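Local coordinates for protein Myo-inositol 2-dehydrogenase (Thermotoga maritima, PDB 3EZY) that catalyses the NAD(+)-dependent oxidation of myo-inositol to scyllo-inosose and thus probably serves in a myo-inositol degradation pathway, at residues 72-77 and 94-99; 123-128 and 178-183; 156-161 and 229-234. All coordinates share one frame; numbering follows the deposited sequence.

Interaction 1 of 3, residues 72-77 and 94-99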
# COMPACT_ATOMS: atom_id res chain seq x y z
N SER A 72 -0.24 -12.87 -38.53
CA SER A 72 -1.46 -13.33 -39.17
C SER A 72 -1.96 -14.52 -38.34
O SER A 72 -1.36 -14.87 -37.33
CB SER A 72 -1.11 -13.80 -40.57
OG SER A 72 0.02 -14.65 -40.46
N SER A 73 -3.04 -15.15 -38.78
CA SER A 73 -3.58 -16.27 -38.01
C SER A 73 -2.54 -17.38 -37.81
O SER A 73 -1.65 -17.58 -38.63
CB SER A 73 -4.86 -16.81 -38.66
OG SER A 73 -4.49 -17.44 -39.87
N THR A 74 -2.66 -18.05 -36.67
CA THR A 74 -1.71 -19.05 -36.19
C THR A 74 -1.49 -20.14 -37.21
O THR A 74 -0.37 -20.60 -37.40
CB THR A 74 -2.18 -19.68 -34.86
OG1 THR A 74 -2.42 -18.64 -33.90
CG2 THR A 74 -1.16 -20.65 -34.29
N ASN A 75 -2.57 -20.55 -37.86
CA ASN A 75 -2.46 -21.59 -38.88
C ASN A 75 -1.65 -21.15 -40.12
O ASN A 75 -1.29 -21.97 -40.96
CB ASN A 75 -3.83 -22.18 -39.23
CG ASN A 75 -4.78 -21.17 -39.88
OD1 ASN A 75 -4.40 -20.04 -40.22
ND2 ASN A 75 -6.03 -21.58 -40.05
N THR A 76 -1.35 -19.86 -40.24
CA THR A 76 -0.48 -19.44 -41.35
C THR A 76 0.97 -19.24 -40.93
O THR A 76 1.82 -18.97 -41.76
CB THR A 76 -0.98 -18.15 -42.02
OG1 THR A 76 -0.90 -17.06 -41.09
CG2 THR A 76 -2.44 -18.28 -42.46
N HIS A 77 1.28 -19.40 -39.65
CA HIS A 77 2.61 -18.96 -39.17
C HIS A 77 3.73 -19.78 -39.75
O HIS A 77 4.75 -19.24 -40.17
CB HIS A 77 2.72 -19.01 -37.63
CG HIS A 77 1.96 -17.93 -36.93
ND1 HIS A 77 1.88 -17.85 -35.55
CD2 HIS A 77 1.25 -16.88 -37.41
CE1 HIS A 77 1.17 -16.78 -35.22
NE2 HIS A 77 0.77 -16.18 -36.32
N GLU A 94 4.55 -13.64 -34.03
CA GLU A 94 3.67 -13.50 -32.88
C GLU A 94 3.43 -14.87 -32.23
O GLU A 94 3.50 -15.93 -32.91
CB GLU A 94 2.32 -12.85 -33.28
CG GLU A 94 2.26 -11.33 -32.99
CD GLU A 94 2.68 -11.02 -31.54
OE1 GLU A 94 3.49 -10.09 -31.31
OE2 GLU A 94 2.22 -11.73 -30.62
N LYS A 95 3.15 -14.84 -30.93
CA LYS A 95 2.68 -15.99 -30.19
C LYS A 95 1.37 -16.48 -30.79
O LYS A 95 0.54 -15.66 -31.20
CB LYS A 95 2.42 -15.57 -28.71
CG LYS A 95 1.41 -16.48 -27.95
CD LYS A 95 -0.07 -16.11 -28.16
CE LYS A 95 -0.96 -16.81 -27.16
NZ LYS A 95 -2.38 -16.96 -27.64
N PRO A 96 1.17 -17.82 -30.85
CA PRO A 96 2.18 -18.84 -30.65
C PRO A 96 2.78 -19.15 -32.02
O PRO A 96 2.13 -18.94 -33.04
CB PRO A 96 1.35 -20.04 -30.21
CG PRO A 96 0.14 -19.91 -31.04
CD PRO A 96 -0.16 -18.40 -31.03
N LEU A 97 4.02 -19.63 -32.03
CA LEU A 97 4.69 -20.03 -33.26
C LEU A 97 3.78 -20.93 -34.07
O LEU A 97 3.46 -20.64 -35.22
CB LEU A 97 5.96 -20.80 -32.92
CG LEU A 97 7.17 -19.98 -32.53
CD1 LEU A 97 8.38 -20.92 -32.48
CD2 LEU A 97 7.38 -18.86 -33.55
N SER A 98 3.37 -22.04 -33.48
CA SER A 98 2.38 -22.93 -34.06
C SER A 98 1.85 -23.80 -32.93
O SER A 98 2.48 -23.89 -31.86
CB SER A 98 3.01 -23.83 -35.15
OG SER A 98 2.00 -24.68 -35.68
N LEU A 99 0.70 -24.41 -33.12
CA LEU A 99 0.21 -25.38 -32.16
C LEU A 99 0.70 -26.77 -32.51
O LEU A 99 0.39 -27.70 -31.80
CB LEU A 99 -1.32 -25.39 -32.07
CG LEU A 99 -1.89 -23.98 -31.84
CD1 LEU A 99 -3.43 -23.90 -31.98
CD2 LEU A 99 -1.39 -23.38 -30.57
O HOH W 1 -1.41 -15.98 -33.43
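Thr-74 lays its methyl CG2 against the ring of Pro-96, 3.6 Å from CG, the two side chains crossing at about a right angle. The contact joins two loops of the Rossmann fold, one leading from strand 67-70 into helix 77-86, the other leaving strand 90-94 with the EKP sequence familiar from the Gfo/Idh/MocA family. Pro-96 follows a cis peptide bond, and its rigid ring gives the threonine methyl a nonpolar surface while the hydroxyl is left for water. A chi1 of -55° turns CG2 of Thr-74 anti to the backbone N and sets OG1 beside that N, where it shares a water with the carbonyl O of Lys-95; that lysine's NZ forms a salt bridge with Asp-172.

His-77, the first residue of its helix, ties the loops together with polar bonds. Its ND1 donates to Pro-96 O at 2.7 Å, the acceptor lying close to the ring plane although the N-H...O angle is only 137°. A weak second bond runs from His-77 ND1 to Leu-97 O at 3.2 Å, so one N-H is divided between two successive carbonyls. At the far end of the ring, His-77 NE2 donates to Ser-72 O at 2.7 Å. Donation from both nitrogens would probably favour the charged imidazolium and fix the ring's rotation, and histidine suits a buried place where carbonyls must be met at both ends of a flat group. The CA of Thr-74 lies 3.7 Å above the plane of the His-77 ring, over its centre. Within the 72-77 loop, Ser-73 O accepts from both Thr-76 N and Thr-76 OG1, the latter at 2.6 Å.

Interaction 2 of 3, residues 123-128 and 178-183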
# COMPACT_ATOMS: atom_id res chain seq x y z
N ASN A 123 5.81 -11.16 -25.60
CA ASN A 123 5.94 -9.75 -25.23
C ASN A 123 6.04 -9.48 -23.73
O ASN A 123 6.60 -8.48 -23.32
CB ASN A 123 4.78 -8.91 -25.81
CG ASN A 123 3.42 -9.35 -25.27
OD1 ASN A 123 2.98 -10.47 -25.54
ND2 ASN A 123 2.75 -8.48 -24.50
N ARG A 124 5.47 -10.33 -22.89
CA ARG A 124 5.50 -10.03 -21.45
C ARG A 124 6.92 -10.08 -20.88
O ARG A 124 7.13 -9.57 -19.79
CB ARG A 124 4.56 -10.95 -20.64
CG ARG A 124 3.13 -11.01 -21.21
CD ARG A 124 2.14 -11.74 -20.32
NE ARG A 124 0.84 -11.89 -21.03
CZ ARG A 124 -0.09 -12.79 -20.72
NH1 ARG A 124 0.11 -13.61 -19.67
NH2 ARG A 124 -1.23 -12.88 -21.42
N ARG A 125 7.89 -10.69 -21.57
CA ARG A 125 9.28 -10.57 -21.06
C ARG A 125 9.72 -9.13 -21.06
O ARG A 125 10.74 -8.83 -20.45
CB ARG A 125 10.31 -11.31 -21.90
CG ARG A 125 10.10 -12.82 -21.93
CD ARG A 125 11.34 -13.50 -22.45
NE ARG A 125 11.17 -14.95 -22.56
CZ ARG A 125 12.20 -15.77 -22.73
NH1 ARG A 125 13.40 -15.25 -22.87
NH2 ARG A 125 12.03 -17.10 -22.79
N PHE A 126 9.01 -8.25 -21.80
CA PHE A 126 9.46 -6.89 -21.95
C PHE A 126 8.58 -5.92 -21.20
O PHE A 126 8.72 -4.72 -21.41
CB PHE A 126 9.57 -6.49 -23.46
CG PHE A 126 10.49 -7.42 -24.24
CD1 PHE A 126 11.86 -7.17 -24.30
CD2 PHE A 126 9.99 -8.58 -24.85
CE1 PHE A 126 12.72 -8.03 -24.98
CE2 PHE A 126 10.84 -9.45 -25.55
CZ PHE A 126 12.22 -9.16 -25.61
N ASP A 127 7.63 -6.43 -20.43
CA ASP A 127 6.87 -5.64 -19.42
C ASP A 127 7.86 -5.06 -18.39
O ASP A 127 8.68 -5.78 -17.81
CB ASP A 127 5.83 -6.58 -18.75
CG ASP A 127 5.06 -5.91 -17.60
OD1 ASP A 127 5.66 -5.60 -16.54
OD2 ASP A 127 3.82 -5.73 -17.72
N ARG A 128 7.85 -3.74 -18.19
CA ARG A 128 8.88 -3.17 -17.33
C ARG A 128 8.89 -3.76 -15.91
O ARG A 128 9.97 -3.87 -15.32
CB ARG A 128 8.79 -1.63 -17.24
CG ARG A 128 7.49 -1.16 -16.62
CD ARG A 128 7.20 0.32 -16.88
NE ARG A 128 7.90 1.18 -15.94
CZ ARG A 128 9.00 1.89 -16.22
NH1 ARG A 128 9.56 2.65 -15.28
NH2 ARG A 128 9.54 1.84 -17.45
N PHE A 178 4.15 -20.24 -18.92
CA PHE A 178 5.23 -21.22 -19.02
C PHE A 178 6.53 -20.53 -19.48
O PHE A 178 7.59 -20.82 -18.95
CB PHE A 178 4.88 -22.32 -20.03
CG PHE A 178 3.75 -23.21 -19.62
CD1 PHE A 178 3.72 -23.81 -18.37
CD2 PHE A 178 2.72 -23.47 -20.52
CE1 PHE A 178 2.68 -24.71 -18.03
CE2 PHE A 178 1.68 -24.33 -20.21
CZ PHE A 178 1.65 -24.97 -18.92
N ASP A 179 6.45 -19.64 -20.47
CA ASP A 179 7.63 -18.92 -20.90
C ASP A 179 8.14 -18.04 -19.75
O ASP A 179 9.35 -17.98 -19.46
CB ASP A 179 7.35 -18.05 -22.14
CG ASP A 179 8.58 -17.25 -22.58
OD1 ASP A 179 9.55 -17.89 -23.10
OD2 ASP A 179 8.63 -16.02 -22.31
N MET A 180 7.21 -17.36 -19.07
CA MET A 180 7.62 -16.46 -17.98
C MET A 180 8.36 -17.25 -16.88
O MET A 180 9.40 -16.79 -16.30
CB MET A 180 6.41 -15.72 -17.42
CG MET A 180 6.74 -14.55 -16.47
SD MET A 180 7.85 -13.20 -16.98
CE MET A 180 7.18 -12.98 -18.64
N ALA A 181 7.82 -18.42 -16.58
CA ALA A 181 8.43 -19.30 -15.61
C ALA A 181 9.89 -19.61 -15.91
O ALA A 181 10.73 -19.55 -15.02
CB ALA A 181 7.61 -20.63 -15.48
N ARG A 182 10.17 -20.01 -17.16
CA ARG A 182 11.52 -20.34 -17.58
C ARG A 182 12.38 -19.09 -17.54
O ARG A 182 13.51 -19.13 -17.08
CB ARG A 182 11.52 -20.89 -19.03
CG ARG A 182 10.79 -22.23 -19.14
CD ARG A 182 10.85 -22.78 -20.59
NE ARG A 182 12.21 -23.02 -21.04
CZ ARG A 182 12.86 -22.32 -21.97
NH1 ARG A 182 12.28 -21.29 -22.57
NH2 ARG A 182 14.12 -22.66 -22.28
N TYR A 183 11.85 -17.98 -18.03
CA TYR A 183 12.59 -16.73 -18.08
C TYR A 183 12.94 -16.21 -16.69
O TYR A 183 14.08 -15.78 -16.45
CB TYR A 183 11.70 -15.72 -18.75
CG TYR A 183 12.19 -14.31 -18.83
CD1 TYR A 183 13.36 -13.97 -19.53
CD2 TYR A 183 11.41 -13.29 -18.29
CE1 TYR A 183 13.76 -12.64 -19.63
CE2 TYR A 183 11.79 -11.99 -18.39
CZ TYR A 183 12.95 -11.67 -19.04
OH TYR A 183 13.26 -10.35 -19.10
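CG of Arg-125 stands anti to its carbonyl carbon (chi1 -63°) and the chain then runs extended to NE, while Asp-179 has CG anti to its backbone N (chi1 178°); together these torsions bring guanidinium and carboxylate edge to edge. The grip is side-on: Arg-125 NE donates to Asp-179 OD2 at 2.8 Å, almost straight, and Arg-125 NH2 donates to Asp-179 OD1 at 2.6 Å. OD2 is met on its syn lone pair and lies in the guanidinium plane, whereas NH2 reaches OD1 from the syn side but tilted out of the carboxylate plane. Two bonds from one flat ion to another hold both against rotation, a task that arginine can perform and lysine cannot.

The salt bridge joins the turn of 3-10 helix after strand 118-121, the last strand of the Rossmann sheet, to helix 174-185 of the C-terminal domain. One turn further along that helix Tyr-183 lays one face of its ring against the arginine chain. Arg-125 CD sits over the ring face, 3.8 Å from the centroid, in a CH-pi contact, and Arg-125 NH1 comes within 3.6 Å of Tyr-183 CD1. The ring thus runs along both the aliphatic chain and one face of the guanidinium, its plane 23° from the guanidinium's, while the guanidinium edge is kept for Asp-179.

The like charge of Arg-182 is near, but its NH2 and NH1 form salt bridges with Glu-188 and Asp-308, which probably soften the repulsion. Met-180 brings its flexible thioether end round to the 3-10 turn, where its CE lies 3.6 Å from Arg-124 O.

Interaction 3 of 3, residues 156-161 and 229-234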
# COMPACT_ATOMS: atom_id res chain seq x y z
N ALA A 156 -11.89 -10.75 -19.97
CA ALA A 156 -12.94 -11.49 -20.68
C ALA A 156 -12.38 -12.61 -21.52
O ALA A 156 -11.24 -12.52 -21.98
CB ALA A 156 -13.75 -10.52 -21.59
N PRO A 157 -13.17 -13.69 -21.75
CA PRO A 157 -12.76 -14.73 -22.68
C PRO A 157 -12.78 -14.23 -24.14
O PRO A 157 -13.54 -13.28 -24.43
CB PRO A 157 -13.80 -15.85 -22.48
CG PRO A 157 -14.72 -15.39 -21.33
CD PRO A 157 -14.48 -13.93 -21.12
N PRO A 158 -11.98 -14.84 -25.04
CA PRO A 158 -12.13 -14.57 -26.48
C PRO A 158 -13.43 -15.18 -27.02
O PRO A 158 -14.14 -15.87 -26.27
CB PRO A 158 -10.94 -15.26 -27.11
CG PRO A 158 -10.39 -16.19 -26.11
CD PRO A 158 -10.91 -15.82 -24.75
N PRO A 159 -13.77 -14.91 -28.30
CA PRO A 159 -15.05 -15.48 -28.74
C PRO A 159 -14.96 -17.01 -28.91
O PRO A 159 -13.90 -17.56 -29.14
CB PRO A 159 -15.37 -14.74 -30.04
CG PRO A 159 -14.09 -14.05 -30.48
CD PRO A 159 -13.22 -13.91 -29.23
N LEU A 160 -16.08 -17.68 -28.73
CA LEU A 160 -16.16 -19.12 -28.92
C LEU A 160 -15.45 -19.64 -30.16
O LEU A 160 -14.71 -20.61 -30.08
CB LEU A 160 -17.61 -19.54 -28.97
CG LEU A 160 -18.22 -20.26 -27.78
CD1 LEU A 160 -17.50 -19.92 -26.47
CD2 LEU A 160 -19.71 -19.90 -27.74
N ASP A 161 -15.72 -19.04 -31.31
CA ASP A 161 -15.10 -19.46 -32.57
C ASP A 161 -13.61 -19.64 -32.38
O ASP A 161 -13.00 -20.58 -32.87
CB ASP A 161 -15.26 -18.34 -33.60
CG ASP A 161 -16.66 -18.24 -34.15
OD1 ASP A 161 -17.55 -18.99 -33.66
OD2 ASP A 161 -16.85 -17.40 -35.07
N ASN A 229 -4.83 -19.50 -13.78
CA ASN A 229 -5.38 -18.71 -14.90
C ASN A 229 -6.90 -18.59 -14.79
O ASN A 229 -7.55 -19.54 -14.37
CB ASN A 229 -5.17 -19.43 -16.24
CG ASN A 229 -3.72 -19.46 -16.69
OD1 ASN A 229 -3.18 -20.53 -17.03
ND2 ASN A 229 -3.07 -18.31 -16.66
N SER A 230 -7.46 -17.45 -15.19
CA SER A 230 -8.90 -17.37 -15.32
C SER A 230 -9.16 -16.60 -16.57
O SER A 230 -8.51 -15.57 -16.83
CB SER A 230 -9.58 -16.63 -14.14
OG SER A 230 -11.01 -16.59 -14.38
N ARG A 231 -10.18 -17.02 -17.32
CA ARG A 231 -10.54 -16.27 -18.51
C ARG A 231 -11.41 -15.02 -18.22
O ARG A 231 -11.74 -14.28 -19.16
CB ARG A 231 -11.31 -17.17 -19.51
CG ARG A 231 -10.47 -18.20 -20.23
CD ARG A 231 -9.94 -17.64 -21.48
NE ARG A 231 -9.32 -18.64 -22.33
CZ ARG A 231 -8.35 -18.33 -23.17
NH1 ARG A 231 -7.92 -17.06 -23.22
NH2 ARG A 231 -7.81 -19.26 -23.95
N ARG A 232 -11.86 -14.83 -16.99
CA ARG A 232 -12.66 -13.66 -16.69
C ARG A 232 -12.45 -13.10 -15.28
O ARG A 232 -13.03 -13.61 -14.32
CB ARG A 232 -14.16 -13.93 -16.89
CG ARG A 232 -14.94 -12.61 -16.97
CD ARG A 232 -16.28 -12.66 -16.33
NE ARG A 232 -17.23 -13.32 -17.21
CZ ARG A 232 -18.31 -13.99 -16.79
NH1 ARG A 232 -18.57 -14.08 -15.48
NH2 ARG A 232 -19.13 -14.56 -17.67
N ALA A 233 -11.62 -12.08 -15.13
CA ALA A 233 -11.57 -11.34 -13.86
C ALA A 233 -12.29 -10.01 -14.08
O ALA A 233 -11.90 -9.21 -14.93
CB ALA A 233 -10.13 -11.12 -13.41
N VAL A 234 -13.36 -9.76 -13.33
CA VAL A 234 -14.20 -8.60 -13.64
C VAL A 234 -13.51 -7.28 -13.31
O VAL A 234 -13.90 -6.24 -13.81
CB VAL A 234 -15.58 -8.68 -12.96
CG1 VAL A 234 -16.32 -9.94 -13.41
CG2 VAL A 234 -15.42 -8.62 -11.45
O HOH W 2 -9.06 -14.58 -22.05
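Arg-231 O comes within 3.0 Å of Pro-157 N, yet no hydrogen bond joins them, because the proline nitrogen has no hydrogen to give. No direct hydrogen bond crosses the contact, which rests on proline packing and one water between a backbone carbonyl and the arginine side chain. The ring of Pro-157 lies beside the same carbonyl, its CD 3.4 Å from Arg-231 O, and its CB faces Arg-231 CB.

Pro-158 packs over one face of the Arg-231 guanidinium, with CD 3.6 Å from NH1, the two side chains crossing at about a right angle. A bend at chi2 (-90°) brings the guanidinium across the ring of Pro-158. A rigid, nonpolar proline suits this position, since it covers the flat face and leaves the N-H groups at the edge to polar partners. Arg-231 NH1 donates in the guanidinium plane to a water that in turn donates to Ala-156 O, each leg 3.0 Å, and NH2 forms a salt bridge with Asp-172. An alanine in place of Arg-231 would probably leave Asp-172 without this cation and Pro-158 without the surface it packs on.

Ser-230 OG accepts from Arg-232 N, an ST turn where the chain leaves its strand. The contact thus joins the end of strand 224-230, in the large C-terminal sheet, to the loop that follows its neighbour strand 145-153 and leads into helix 160-164, while Ser-230 and Ala-233 pack on Phe-244 of a neighbouring subunit.

Along the chain interaction 1 closes before the others open, while interactions 2 and 3 alternate their segments, 123-128, 156-161, 178-183 and 229-234. Their centres lie about 18 to 21 Å apart and none touches another. Interaction 1 joins loops after two neighbouring strands of the parallel Rossmann sheet, interaction 2 joins the 3-10 turn that follows that sheet's last strand to helix 174-185, and interaction 3 joins loops at the ends of neighbouring strands in the mixed C-terminal sheet. Asp-172 links the first and third, pairing with both Lys-95 and Arg-231. Nucleotide-binding and C-terminal domains are thereby connected both through helix 174-185 and through this shared acid just before it.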